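Long-range contacts in putative modulator of DNA gyrase (Bacteroides thetaiotaomicron, PDB 1VPB), which is a putative modulator of DNA gyrase of the PmbA/TldD family and probably acts as a metallopeptidase: residues G245-V250 and V446-L451; S261-A266 and N276-N281; G387-G392 and G414-L419; N421-T426 and P439-E444. One frame throughout, in Å; residues are numbered along the deposited sequence.

Contact 1 (G245-V250 and V446-L451); sequences GKYTMV and VDFSGL
Four backbone hydrogen bonds join residues 245-250 to residues 446-451. Gly-245 and Phe-448 form one antiparallel hydrogen-bonded pair, and Tyr-247 and Val-446 form the next. The straightest of the four runs from Phe-448 N to Gly-245 O, 3.0 Å long, with 174° at the hydrogen. Between these pairs, Lys-246 stands across from Asp-447 at a non-hydrogen-bonded position. The lysine chain bends at chi2 (-74°) and then runs extended, so that it reaches over to the aspartate. Lys-246 NZ lies 2.9 Å from Asp-447 OD2 and forms a salt bridge. The ammonium comes from above the carboxylate plane, and the lysine CE and CD also lie along the two oxygens.

The other face of the sheet is apolar. Phe-448 sets CD1 at 3.6 Å from Tyr-247 CD1, with the two ring planes at 89° in an oblique pairing. Met-249 runs CB, CG and SD past CZ of Phe-448, its CG being 3.8 Å from Phe-448 CZ. The sulfur lies obliquely to the ring in a Met-aromatic contact. Met-249 CB also meets Val-446 CG2 at 4.0 Å.

Further out, Ile-372 and Ile-393 pack on the Phe-448 ring, and Val-412 touches Met-249 and Val-446. Tyr-247 OH is hydrogen-bonded to Gln-243 O, which ties down the far end of that ring. The two segments pair from Gly-245 to Tyr-247. Beyond that, the Met-249 backbone bonds to Phe-443 of another strand. This is antiparallel strand pairing in the mixed sheet of the C-terminal domain of the PmbA/TldA family, with a salt bridge on one face and a hydrophobic layer on the other.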
loop_
_atom_site.group_PDB
_atom_site.type_symbol
_atom_site.label_atom_id
_atom_site.label_comp_id
_atom_site.label_asym_id
_atom_site.label_seq_id
_atom_site.Cartn_x
_atom_site.Cartn_y
_atom_site.Cartn_z
ATOM N N GLY A 245 33.954 -7.416 -7.119
ATOM C CA GLY A 245 35.023 -7.456 -6.130
ATOM C C GLY A 245 34.803 -6.457 -5.022
ATOM O O GLY A 245 33.701 -5.964 -4.840
ATOM N N LYS A 246 35.864 -6.155 -4.277
ATOM C CA LYS A 246 35.752 -5.166 -3.185
ATOM C C LYS A 246 35.909 -3.776 -3.747
ATOM O O LYS A 246 36.818 -3.554 -4.555
ATOM C CB LYS A 246 36.904 -5.335 -2.199
ATOM C CG LYS A 246 36.968 -6.672 -1.482
ATOM C CD LYS A 246 35.930 -6.773 -0.441
ATOM C CE LYS A 246 35.975 -8.122 0.247
ATOM N NZ LYS A 246 35.099 -8.098 1.395
ATOM N N TYR A 247 35.110 -2.842 -3.249
ATOM C CA TYR A 247 35.277 -1.426 -3.577
ATOM C C TYR A 247 35.012 -0.619 -2.328
ATOM O O TYR A 247 34.264 -1.040 -1.465
ATOM C CB TYR A 247 34.240 -0.979 -4.609
ATOM C CG TYR A 247 34.394 -1.553 -6.009
ATOM C CD1 TYR A 247 33.843 -2.789 -6.347
ATOM C CD2 TYR A 247 35.039 -0.825 -7.006
ATOM C CE1 TYR A 247 33.962 -3.298 -7.656
ATOM C CE2 TYR A 247 35.152 -1.321 -8.289
ATOM C CZ TYR A 247 34.611 -2.551 -8.613
ATOM O OH TYR A 247 34.738 -3.037 -9.907
ATOM N N THR A 248 35.556 0.588 -2.278
ATOM C CA THR A 248 35.069 1.596 -1.336
ATOM C C THR A 248 33.660 2.026 -1.771
ATOM O O THR A 248 33.466 2.382 -2.937
ATOM C CB THR A 248 35.948 2.823 -1.382
ATOM O OG1 THR A 248 37.308 2.469 -1.067
ATOM C CG2 THR A 248 35.521 3.859 -0.337
ATOM N N MET A 249 32.697 1.995 -0.863
ATOM C CA MET A 249 31.342 2.423 -1.195
ATOM C C MET A 249 31.059 3.811 -0.638
ATOM O O MET A 249 31.180 4.042 0.556
ATOM C CB MET A 249 30.305 1.430 -0.664
ATOM C CG MET A 249 28.888 1.837 -1.025
ATOM S SD MET A 249 27.570 0.689 -0.657
ATOM C CE MET A 249 27.716 0.468 1.090
ATOM N N VAL A 250 30.692 4.735 -1.531
ATOM C CA VAL A 250 30.220 6.054 -1.117
ATOM C C VAL A 250 28.688 6.096 -1.343
ATOM O O VAL A 250 28.194 5.639 -2.370
ATOM C CB VAL A 250 30.926 7.203 -1.879
ATOM C CG1 VAL A 250 30.465 8.561 -1.329
ATOM C CG2 VAL A 250 32.445 7.073 -1.752
ATOM N N VAL A 446 33.786 -3.117 0.585
ATOM C CA VAL A 446 32.406 -3.576 0.417
ATOM C C VAL A 446 32.345 -4.412 -0.874
ATOM O O VAL A 446 32.946 -4.048 -1.885
ATOM C CB VAL A 446 31.434 -2.394 0.330
ATOM C CG1 VAL A 446 30.000 -2.858 0.041
ATOM C CG2 VAL A 446 31.460 -1.588 1.639
ATOM N N ASP A 447 31.610 -5.525 -0.808
ATOM C CA ASP A 447 31.442 -6.455 -1.916
ATOM C C ASP A 447 30.347 -6.044 -2.879
ATOM O O ASP A 447 29.190 -5.819 -2.477
ATOM C CB ASP A 447 31.156 -7.861 -1.376
ATOM C CG ASP A 447 32.400 -8.584 -1.023
ATOM O OD1 ASP A 447 33.208 -8.845 -1.954
ATOM O OD2 ASP A 447 32.646 -8.932 0.138
ATOM N N PHE A 448 30.751 -5.932 -4.148
ATOM C CA PHE A 448 29.829 -5.714 -5.273
ATOM C C PHE A 448 29.989 -6.869 -6.255
ATOM O O PHE A 448 31.123 -7.278 -6.566
ATOM C CB PHE A 448 30.118 -4.404 -6.011
ATOM C CG PHE A 448 29.908 -3.175 -5.187
ATOM C CD1 PHE A 448 30.877 -2.780 -4.253
ATOM C CD2 PHE A 448 28.772 -2.385 -5.358
ATOM C CE1 PHE A 448 30.704 -1.641 -3.499
ATOM C CE2 PHE A 448 28.572 -1.247 -4.594
ATOM C CZ PHE A 448 29.537 -0.871 -3.649
ATOM N N SER A 449 28.856 -7.348 -6.758
ATOM C CA SER A 449 28.835 -8.437 -7.737
ATOM C C SER A 449 27.800 -8.191 -8.824
ATOM O O SER A 449 26.784 -7.547 -8.593
ATOM C CB SER A 449 28.508 -9.732 -7.025
ATOM O OG SER A 449 27.381 -9.546 -6.185
ATOM N N GLY A 450 28.042 -8.748 -10.002
ATOM C CA GLY A 450 27.131 -8.560 -11.139
ATOM C C GLY A 450 25.806 -9.304 -11.018
ATOM O O GLY A 450 25.790 -10.444 -10.525
ATOM N N LEU A 451 24.712 -8.628 -11.416
ATOM C CA LEU A 451 23.380 -9.223 -11.765
ATOM C C LEU A 451 22.211 -8.239 -11.571
ATOM O O LEU A 451 21.640 -7.716 -12.529
ATOM C CB LEU A 451 23.063 -10.531 -11.012
ATOM C CG LEU A 451 23.257 -11.889 -11.719
ATOM C CD1 LEU A 451 24.525 -12.037 -12.595
ATOM C CD2 LEU A 451 23.209 -12.984 -10.642
ATOM O OXT LEU A 451 21.779 -7.952 -10.455
#

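Contact 2 (S261-A266 and N276-N281); sequences SPMISA and NSFLLN
The Phe-278 ring carries Ala-266 CB on one face and Met-263 SD at its edge. Ala-266 CB sits 4.1 Å from the Phe-278 ring centroid, 22° off the normal and displaced toward the rim. This is a CH-pi contact. Met-263 SD lies in the ring plane, 3.6 Å from Phe-278 CE2, and makes a Met-aromatic contact there. The methionine gets to this edge through a chain bent at both chi2 and chi3. Pro-262 O also approaches Phe-278 CE1 and CZ obliquely. The crowded first torsion of Phe-278, with CG between the backbone N and the carbonyl carbon (chi1 62°), turns the ring toward Ala-266 and Met-263.

Ala-266 CB is shared by three neighbours. Besides the ring, Ala-266 CB meets Leu-279 CG at 3.8 Å and Ser-277 OG at 3.4 Å. Leu-279 CD1 extends farther, to 3.6 Å from Met-263 O.

Ser-277 OG provides the hydrogen bond between the segments. Ser-277 OG donates to Ala-266 O at 2.6 Å, in the carbonyl plane and on a lone pair. With its oxygen anti to the backbone N (chi1 166°), Ser-277 OG also accepts from Leu-279 N at 3.1 Å. The hydroxyl is thus held from two sides.

Leu-416 and Ile-417 of helix 416-421 also pack against Phe-278, while Trp-420 touches Met-263. The contact joins the C-terminal part of helix 256-265 and Ala-266 to the loop that follows helix 269-273. That loop combines an ST turn at Ser-277 with a type I beta turn from Ser-277 to Leu-280.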
loop_
_atom_site.group_PDB
_atom_site.type_symbol
_atom_site.label_atom_id
_atom_site.label_comp_id
_atom_site.label_asym_id
_atom_site.label_seq_id
_atom_site.Cartn_x
_atom_site.Cartn_y
_atom_site.Cartn_z
ATOM N N SER A 261 18.450 2.041 7.983
ATOM C CA SER A 261 17.076 1.623 8.303
ATOM C C SER A 261 16.962 0.206 8.911
ATOM O O SER A 261 16.353 0.063 9.945
ATOM C CB SER A 261 16.199 1.729 7.048
ATOM O OG SER A 261 14.879 1.464 7.417
ATOM N N PRO A 262 17.558 -0.827 8.318
ATOM C CA PRO A 262 17.462 -2.155 8.917
ATOM C C PRO A 262 18.128 -2.300 10.257
ATOM O O PRO A 262 17.734 -3.159 11.050
ATOM C CB PRO A 262 18.079 -3.068 7.878
ATOM C CG PRO A 262 18.808 -2.232 6.959
ATOM C CD PRO A 262 18.244 -0.865 7.011
ATOM N N MET A 263 19.115 -1.450 10.549
ATOM C CA MET A 263 19.726 -1.467 11.873
ATOM C C MET A 263 18.708 -0.941 12.868
ATOM O O MET A 263 18.555 -1.466 13.974
ATOM C CB MET A 263 20.959 -0.574 11.892
ATOM C CG MET A 263 22.084 -1.026 10.966
ATOM S SD MET A 263 23.021 -2.465 11.517
ATOM C CE MET A 263 24.017 -1.836 12.795
ATOM N N ILE A 264 17.998 0.107 12.480
ATOM C CA ILE A 264 17.022 0.699 13.395
ATOM C C ILE A 264 15.838 -0.251 13.611
ATOM O O ILE A 264 15.357 -0.376 14.717
ATOM C CB ILE A 264 16.548 2.024 12.839
ATOM C CG1 ILE A 264 17.770 2.956 12.670
ATOM C CG2 ILE A 264 15.481 2.672 13.724
ATOM C CD1 ILE A 264 18.566 3.177 13.859
ATOM N N SER A 265 15.430 -0.963 12.575
ATOM C CA SER A 265 14.351 -1.960 12.720
ATOM C C SER A 265 14.720 -3.031 13.732
ATOM O O SER A 265 13.887 -3.474 14.525
ATOM C CB SER A 265 14.026 -2.590 11.375
ATOM O OG SER A 265 13.511 -1.653 10.452
ATOM N N ALA A 266 15.990 -3.421 13.741
ATOM C CA ALA A 266 16.498 -4.442 14.626
ATOM C C ALA A 266 16.493 -4.026 16.085
ATOM O O ALA A 266 16.660 -4.831 16.987
ATOM C CB ALA A 266 17.880 -4.872 14.192
ATOM N N ASN A 276 13.715 -12.115 16.360
ATOM C CA ASN A 276 13.924 -11.801 14.955
ATOM C C ASN A 276 14.695 -10.468 14.786
ATOM O O ASN A 276 14.252 -9.562 14.066
ATOM C CB ASN A 276 12.577 -11.680 14.253
ATOM C CG ASN A 276 12.699 -11.788 12.728
ATOM O OD1 ASN A 276 13.643 -12.358 12.219
ATOM N ND2 ASN A 276 11.756 -11.194 12.009
ATOM N N SER A 277 15.856 -10.421 15.413
ATOM C CA SER A 277 16.702 -9.241 15.359
ATOM C C SER A 277 18.126 -9.623 15.454
ATOM O O SER A 277 18.564 -10.262 16.416
ATOM C CB SER A 277 16.357 -8.253 16.473
ATOM O OG SER A 277 17.421 -7.295 16.576
ATOM N N PHE A 278 18.899 -9.239 14.448
ATOM C CA PHE A 278 20.337 -9.528 14.469
ATOM C C PHE A 278 21.123 -8.673 15.468
ATOM O O PHE A 278 22.350 -8.846 15.617
ATOM C CB PHE A 278 20.938 -9.385 13.069
ATOM C CG PHE A 278 20.844 -7.993 12.462
ATOM C CD1 PHE A 278 19.745 -7.619 11.700
ATOM C CD2 PHE A 278 21.893 -7.057 12.610
ATOM C CE1 PHE A 278 19.651 -6.343 11.106
ATOM C CE2 PHE A 278 21.773 -5.761 12.042
ATOM C CZ PHE A 278 20.683 -5.421 11.290
ATOM N N LEU A 279 20.429 -7.719 16.098
ATOM C CA LEU A 279 21.007 -6.942 17.184
ATOM C C LEU A 279 20.594 -7.400 18.589
ATOM O O LEU A 279 20.956 -6.792 19.576
ATOM C CB LEU A 279 20.682 -5.458 16.981
ATOM C CG LEU A 279 21.325 -4.906 15.684
ATOM C CD1 LEU A 279 21.064 -3.404 15.613
ATOM C CD2 LEU A 279 22.774 -5.164 15.666
ATOM N N LEU A 280 19.914 -8.544 18.678
ATOM C CA LEU A 280 19.552 -9.091 19.975
ATOM C C LEU A 280 20.859 -9.403 20.668
ATOM O O LEU A 280 21.811 -9.876 20.018
ATOM C CB LEU A 280 18.757 -10.376 19.771
ATOM C CG LEU A 280 18.247 -11.087 21.019
ATOM C CD1 LEU A 280 17.122 -10.315 21.675
ATOM C CD2 LEU A 280 17.811 -12.499 20.582
ATOM N N ASN A 281 20.924 -9.123 21.966
ATOM C CA ASN A 281 22.117 -9.407 22.787
ATOM C C ASN A 281 23.369 -8.605 22.415
ATOM O O ASN A 281 24.486 -9.020 22.688
ATOM C CB ASN A 281 22.482 -10.910 22.773
ATOM C CG ASN A 281 21.390 -11.788 23.351
ATOM O OD1 ASN A 281 20.598 -11.364 24.224
ATOM N ND2 ASN A 281 21.321 -13.022 22.853
#

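Contact 3 (G387-G392 and G414-L419); sequences GDFSYG and GNLITL
Asn-415 ND2 is the best-held polar atom, gripped by two hydrogen bonds, to Asp-388 OD1 and to Thr-386 O. The bond from Asn-415 ND2 to Asp-388 OD1 is 2.9 Å long and almost straight (177°). The aspartate oxygen lies in the amide plane, but the donor stands above the carboxylate plane. On the other branch, Asn-415 OD1 accepts from Ile-417 N at 3.0 Å, a capping bond at the first turn of helix 416-421. These bonds fix the rotation of the amide.

The backbones pair alongside. Phe-389 N donates to Gly-414 O at 2.8 Å, and Leu-416 N donates to Gly-387 O.

Phe-389 takes the crowded first torsion (chi1 73°), which lays its ring over Gly-414. Gly-414 N sits 3.5 Å above the centre of the Phe-389 ring, and Gly-414 CA makes a CH-pi contact on that face. Phe-389 CD2 also meets Leu-416 CD2 at 3.7 Å, and Leu-419 CD2 lies near Phe-389 CE2. An alanine at Phe-389 would lose the ring over Gly-414 and would probably loosen the packing of both leucines.

Here an antiparallel bridge passes directly into an N-capped helix, with Asn-415 as the N-cap.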
loop_
_atom_site.group_PDB
_atom_site.type_symbol
_atom_site.label_atom_id
_atom_site.label_comp_id
_atom_site.label_asym_id
_atom_site.label_seq_id
_atom_site.Cartn_x
_atom_site.Cartn_y
_atom_site.Cartn_z
ATOM N N GLY A 387 21.131 -10.299 9.675
ATOM C CA GLY A 387 21.700 -9.068 9.123
ATOM C C GLY A 387 22.390 -9.197 7.777
ATOM O O GLY A 387 22.917 -8.218 7.271
ATOM N N ASP A 388 22.402 -10.395 7.175
ATOM C CA ASP A 388 22.940 -10.536 5.842
ATOM C C ASP A 388 22.074 -9.742 4.867
ATOM O O ASP A 388 20.842 -9.672 5.037
ATOM C CB ASP A 388 22.994 -12.011 5.423
ATOM C CG ASP A 388 24.040 -12.799 6.160
ATOM O OD1 ASP A 388 24.948 -12.230 6.810
ATOM O OD2 ASP A 388 24.047 -14.044 6.106
ATOM N N PHE A 389 22.710 -9.137 3.860
ATOM C CA PHE A 389 21.988 -8.263 2.927
ATOM C C PHE A 389 22.462 -8.439 1.502
ATOM O O PHE A 389 23.589 -8.885 1.242
ATOM C CB PHE A 389 22.073 -6.775 3.346
ATOM C CG PHE A 389 23.424 -6.153 3.123
ATOM C CD1 PHE A 389 23.791 -5.663 1.860
ATOM C CD2 PHE A 389 24.345 -6.088 4.161
ATOM C CE1 PHE A 389 25.077 -5.128 1.641
ATOM C CE2 PHE A 389 25.604 -5.541 3.966
ATOM C CZ PHE A 389 25.997 -5.082 2.714
ATOM N N SER A 390 21.574 -8.095 0.574
ATOM C CA SER A 390 21.912 -8.012 -0.841
ATOM C C SER A 390 20.998 -6.957 -1.435
ATOM O O SER A 390 19.760 -7.076 -1.351
ATOM C CB SER A 390 21.697 -9.358 -1.538
ATOM O OG SER A 390 21.996 -9.271 -2.924
ATOM N N TYR A 391 21.572 -5.905 -1.998
ATOM C CA TYR A 391 20.734 -4.861 -2.584
ATOM C C TYR A 391 21.197 -4.503 -3.956
ATOM O O TYR A 391 22.388 -4.519 -4.245
ATOM C CB TYR A 391 20.726 -3.576 -1.764
ATOM C CG TYR A 391 20.340 -3.708 -0.324
ATOM C CD1 TYR A 391 19.053 -4.113 0.058
ATOM C CD2 TYR A 391 21.221 -3.314 0.668
ATOM C CE1 TYR A 391 18.716 -4.190 1.399
ATOM C CE2 TYR A 391 20.890 -3.391 1.974
ATOM C CZ TYR A 391 19.653 -3.822 2.351
ATOM O OH TYR A 391 19.372 -3.862 3.680
ATOM N N GLY A 392 20.255 -4.143 -4.817
ATOM C CA GLY A 392 20.640 -3.673 -6.128
ATOM C C GLY A 392 21.067 -2.226 -6.030
ATOM O O GLY A 392 20.439 -1.438 -5.327
ATOM N N GLY A 414 26.674 -8.426 1.835
ATOM C CA GLY A 414 27.494 -8.493 3.040
ATOM C C GLY A 414 26.615 -8.712 4.236
ATOM O O GLY A 414 25.502 -9.223 4.110
ATOM N N ASN A 415 27.108 -8.304 5.413
ATOM C CA ASN A 415 26.349 -8.381 6.634
ATOM C C ASN A 415 26.338 -6.979 7.212
ATOM O O ASN A 415 27.347 -6.272 7.159
ATOM C CB ASN A 415 26.961 -9.377 7.633
ATOM C CG ASN A 415 26.173 -9.446 8.922
ATOM O OD1 ASN A 415 26.369 -8.647 9.856
ATOM N ND2 ASN A 415 25.239 -10.395 8.981
ATOM N N LEU A 416 25.187 -6.559 7.695
ATOM C CA LEU A 416 24.988 -5.162 8.103
ATOM C C LEU A 416 25.907 -4.755 9.257
ATOM O O LEU A 416 26.355 -3.608 9.331
ATOM C CB LEU A 416 23.539 -4.898 8.458
ATOM C CG LEU A 416 22.604 -4.851 7.239
ATOM C CD1 LEU A 416 21.154 -4.905 7.733
ATOM C CD2 LEU A 416 22.828 -3.538 6.415
ATOM N N ILE A 417 26.201 -5.675 10.150
ATOM C CA ILE A 417 27.068 -5.325 11.264
ATOM C C ILE A 417 28.475 -5.011 10.809
ATOM O O ILE A 417 29.021 -3.984 11.182
ATOM C CB ILE A 417 27.057 -6.454 12.356
ATOM C CG1 ILE A 417 25.688 -6.626 12.932
ATOM C CG2 ILE A 417 28.014 -6.142 13.490
ATOM C CD1 ILE A 417 25.630 -7.771 13.917
ATOM N N THR A 418 29.073 -5.887 9.998
ATOM C CA THR A 418 30.426 -5.634 9.470
ATOM C C THR A 418 30.433 -4.453 8.506
ATOM O O THR A 418 31.418 -3.699 8.411
ATOM C CB THR A 418 31.095 -6.908 8.891
ATOM O OG1 THR A 418 30.147 -7.694 8.138
ATOM C CG2 THR A 418 31.537 -7.814 10.044
ATOM N N LEU A 419 29.353 -4.265 7.769
ATOM C CA LEU A 419 29.233 -3.069 6.954
ATOM C C LEU A 419 29.375 -1.806 7.815
ATOM O O LEU A 419 30.230 -0.953 7.539
ATOM C CB LEU A 419 27.897 -3.015 6.251
ATOM C CG LEU A 419 27.721 -1.737 5.404
ATOM C CD1 LEU A 419 28.652 -1.605 4.216
ATOM C CD2 LEU A 419 26.293 -1.635 4.965
#

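Contact 4 (N421-T426 and P439-E444); sequences NSLVAT and PSLVFE
Leu-423 holds CG anti to its backbone N (chi1 -177°), and Phe-443 holds CG anti to its carbonyl carbon (chi1 -61°). These torsions place Leu-423 CD1 over one face of the Phe-443 ring, 4.0 Å from its centroid, in a CH-pi contact. The same methyl touches Leu-441 CD2, which also meets Thr-426 CG2 at 3.9 Å. Trp-420 meets the Phe-443 ring edge-to-face. An alanine at Phe-443 would remove the surface under Leu-423 CD1 and would probably leave this leucine and Trp-420 less firmly packed.

The strand pair contains a classic beta bulge. Val-424 and Ala-425 both face Val-442. Val-442 O accepts from Val-424 N at 2.8 Å and only weakly from Ala-425 N at 3.4 Å. Val-424 CG2 packs on Val-442 CG1 at 3.5 Å, while its CG1 lies 3.4 Å from Glu-444 CG. Glu-444 N donates to Ser-422 O, and Glu-444 OE1 is bonded to Thr-248 OG1.

The chemistry implies a largely apolar layer on one face: Leu-441 and Phe-443 pack against helix 416-421, and Leu-423 lies over the Phe-443 ring. Backbone hydrogen bonds join the strands, and the bulge shifts the register by one residue.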
loop_
_atom_site.group_PDB
_atom_site.type_symbol
_atom_site.label_atom_id
_atom_site.label_comp_id
_atom_site.label_asym_id
_atom_site.label_seq_id
_atom_site.Cartn_x
_atom_site.Cartn_y
_atom_site.Cartn_z
ATOM N N ASN A 421 30.598 -1.665 10.690
ATOM C CA ASN A 421 31.937 -1.662 11.308
ATOM C C ASN A 421 32.985 -1.113 10.362
ATOM O O ASN A 421 34.101 -0.814 10.809
ATOM C CB ASN A 421 32.363 -3.067 11.773
ATOM C CG ASN A 421 33.352 -3.011 12.907
ATOM O OD1 ASN A 421 33.230 -2.161 13.768
ATOM N ND2 ASN A 421 34.318 -3.935 12.938
ATOM N N SER A 422 32.678 -1.017 9.051
ATOM C CA SER A 422 33.648 -0.542 8.042
ATOM C C SER A 422 33.417 0.923 7.556
ATOM O O SER A 422 34.115 1.395 6.670
ATOM C CB SER A 422 33.667 -1.505 6.847
ATOM O OG SER A 422 32.485 -1.376 6.129
ATOM N N LEU A 423 32.493 1.630 8.207
ATOM C CA LEU A 423 32.273 3.076 8.009
ATOM C C LEU A 423 33.551 3.835 8.368
ATOM O O LEU A 423 33.989 3.761 9.526
ATOM C CB LEU A 423 31.131 3.546 8.899
ATOM C CG LEU A 423 30.716 5.010 8.788
ATOM C CD1 LEU A 423 30.011 5.253 7.456
ATOM C CD2 LEU A 423 29.797 5.369 9.929
ATOM N N VAL A 424 34.124 4.546 7.386
ATOM C CA VAL A 424 35.357 5.308 7.610
ATOM C C VAL A 424 35.172 6.801 7.644
ATOM O O VAL A 424 36.056 7.483 8.153
ATOM C CB VAL A 424 36.450 4.990 6.584
ATOM C CG1 VAL A 424 36.917 3.566 6.800
ATOM C CG2 VAL A 424 35.968 5.229 5.176
ATOM N N ALA A 425 34.067 7.306 7.097
ATOM C CA ALA A 425 33.798 8.741 7.129
ATOM C C ALA A 425 32.334 9.036 7.014
ATOM O O ALA A 425 31.596 8.259 6.382
ATOM C CB ALA A 425 34.513 9.415 5.983
ATOM N N THR A 426 31.942 10.201 7.563
ATOM C CA THR A 426 30.615 10.744 7.331
ATOM C C THR A 426 30.745 12.184 6.836
ATOM O O THR A 426 31.703 12.904 7.181
ATOM C CB THR A 426 29.729 10.708 8.572
ATOM O OG1 THR A 426 30.190 11.623 9.579
ATOM C CG2 THR A 426 29.723 9.299 9.252
ATOM N N PRO A 439 24.148 12.099 6.869
ATOM C CA PRO A 439 24.947 12.669 5.786
ATOM C C PRO A 439 25.385 11.575 4.798
ATOM O O PRO A 439 25.040 10.375 4.975
ATOM C CB PRO A 439 26.175 13.223 6.534
ATOM C CG PRO A 439 26.381 12.292 7.612
ATOM C CD PRO A 439 24.961 11.925 8.095
ATOM N N SER A 440 26.190 11.972 3.821
ATOM C CA SER A 440 26.904 11.053 2.967
ATOM C C SER A 440 27.770 10.133 3.832
ATOM O O SER A 440 28.249 10.513 4.903
ATOM C CB SER A 440 27.784 11.801 1.925
ATOM O OG SER A 440 26.964 12.566 1.028
ATOM N N LEU A 441 28.027 8.938 3.316
ATOM C CA LEU A 441 28.763 7.924 4.041
ATOM C C LEU A 441 29.819 7.229 3.172
ATOM O O LEU A 441 29.643 7.086 1.967
ATOM C CB LEU A 441 27.795 6.865 4.524
ATOM C CG LEU A 441 26.640 7.278 5.400
ATOM C CD1 LEU A 441 25.794 6.031 5.601
ATOM C CD2 LEU A 441 27.095 7.872 6.717
ATOM N N VAL A 442 30.926 6.835 3.794
ATOM C CA VAL A 442 31.956 6.111 3.113
ATOM C C VAL A 442 32.294 4.856 3.907
ATOM O O VAL A 442 32.574 4.922 5.101
ATOM C CB VAL A 442 33.271 6.922 2.981
ATOM C CG1 VAL A 442 34.266 6.136 2.200
ATOM C CG2 VAL A 442 33.012 8.307 2.303
ATOM N N PHE A 443 32.235 3.726 3.221
ATOM C CA PHE A 443 32.533 2.428 3.807
ATOM C C PHE A 443 33.674 1.799 3.036
ATOM O O PHE A 443 33.712 1.872 1.802
ATOM C CB PHE A 443 31.326 1.499 3.660
ATOM C CG PHE A 443 30.091 1.957 4.319
ATOM C CD1 PHE A 443 29.792 1.568 5.644
ATOM C CD2 PHE A 443 29.132 2.726 3.638
ATOM C CE1 PHE A 443 28.605 1.934 6.247
ATOM C CE2 PHE A 443 27.936 3.095 4.272
ATOM C CZ PHE A 443 27.680 2.704 5.580
ATOM N N GLU A 444 34.616 1.148 3.726
ATOM C CA GLU A 444 35.682 0.469 3.023
ATOM C C GLU A 444 35.434 -1.021 2.870
ATOM O O GLU A 444 34.879 -1.657 3.755
ATOM C CB GLU A 444 37.006 0.646 3.777
ATOM C CG GLU A 444 37.575 2.050 3.779
ATOM C CD GLU A 444 38.033 2.532 2.421
ATOM O OE1 GLU A 444 38.138 1.692 1.489
ATOM O OE2 GLU A 444 38.290 3.770 2.291
#

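Overall arrangement
Contacts 1, 3 and 4 reach the same mixed sheet, with centres 12 to 14 Å apart. Contact 1 joins chain regions far apart in sequence, and the other three are nested within its loop. Contact 4 meets it through Met-249 N, 2.9 Å from Phe-443 O in a probable hydrogen bond. Leu-419 of contact 3 packs on Val-446 and Met-249 of contact 1. Its carbonyl oxygen also approaches the Phe-443 ring of contact 4. Contact 2 is farthest from contact 1, with centres about 23 Å apart and no touch. It joins contact 3 where Phe-278 and Pro-262 pack on Leu-416. Helix 416-421 thus touches contacts 1, 2 and 4 from within contact 3.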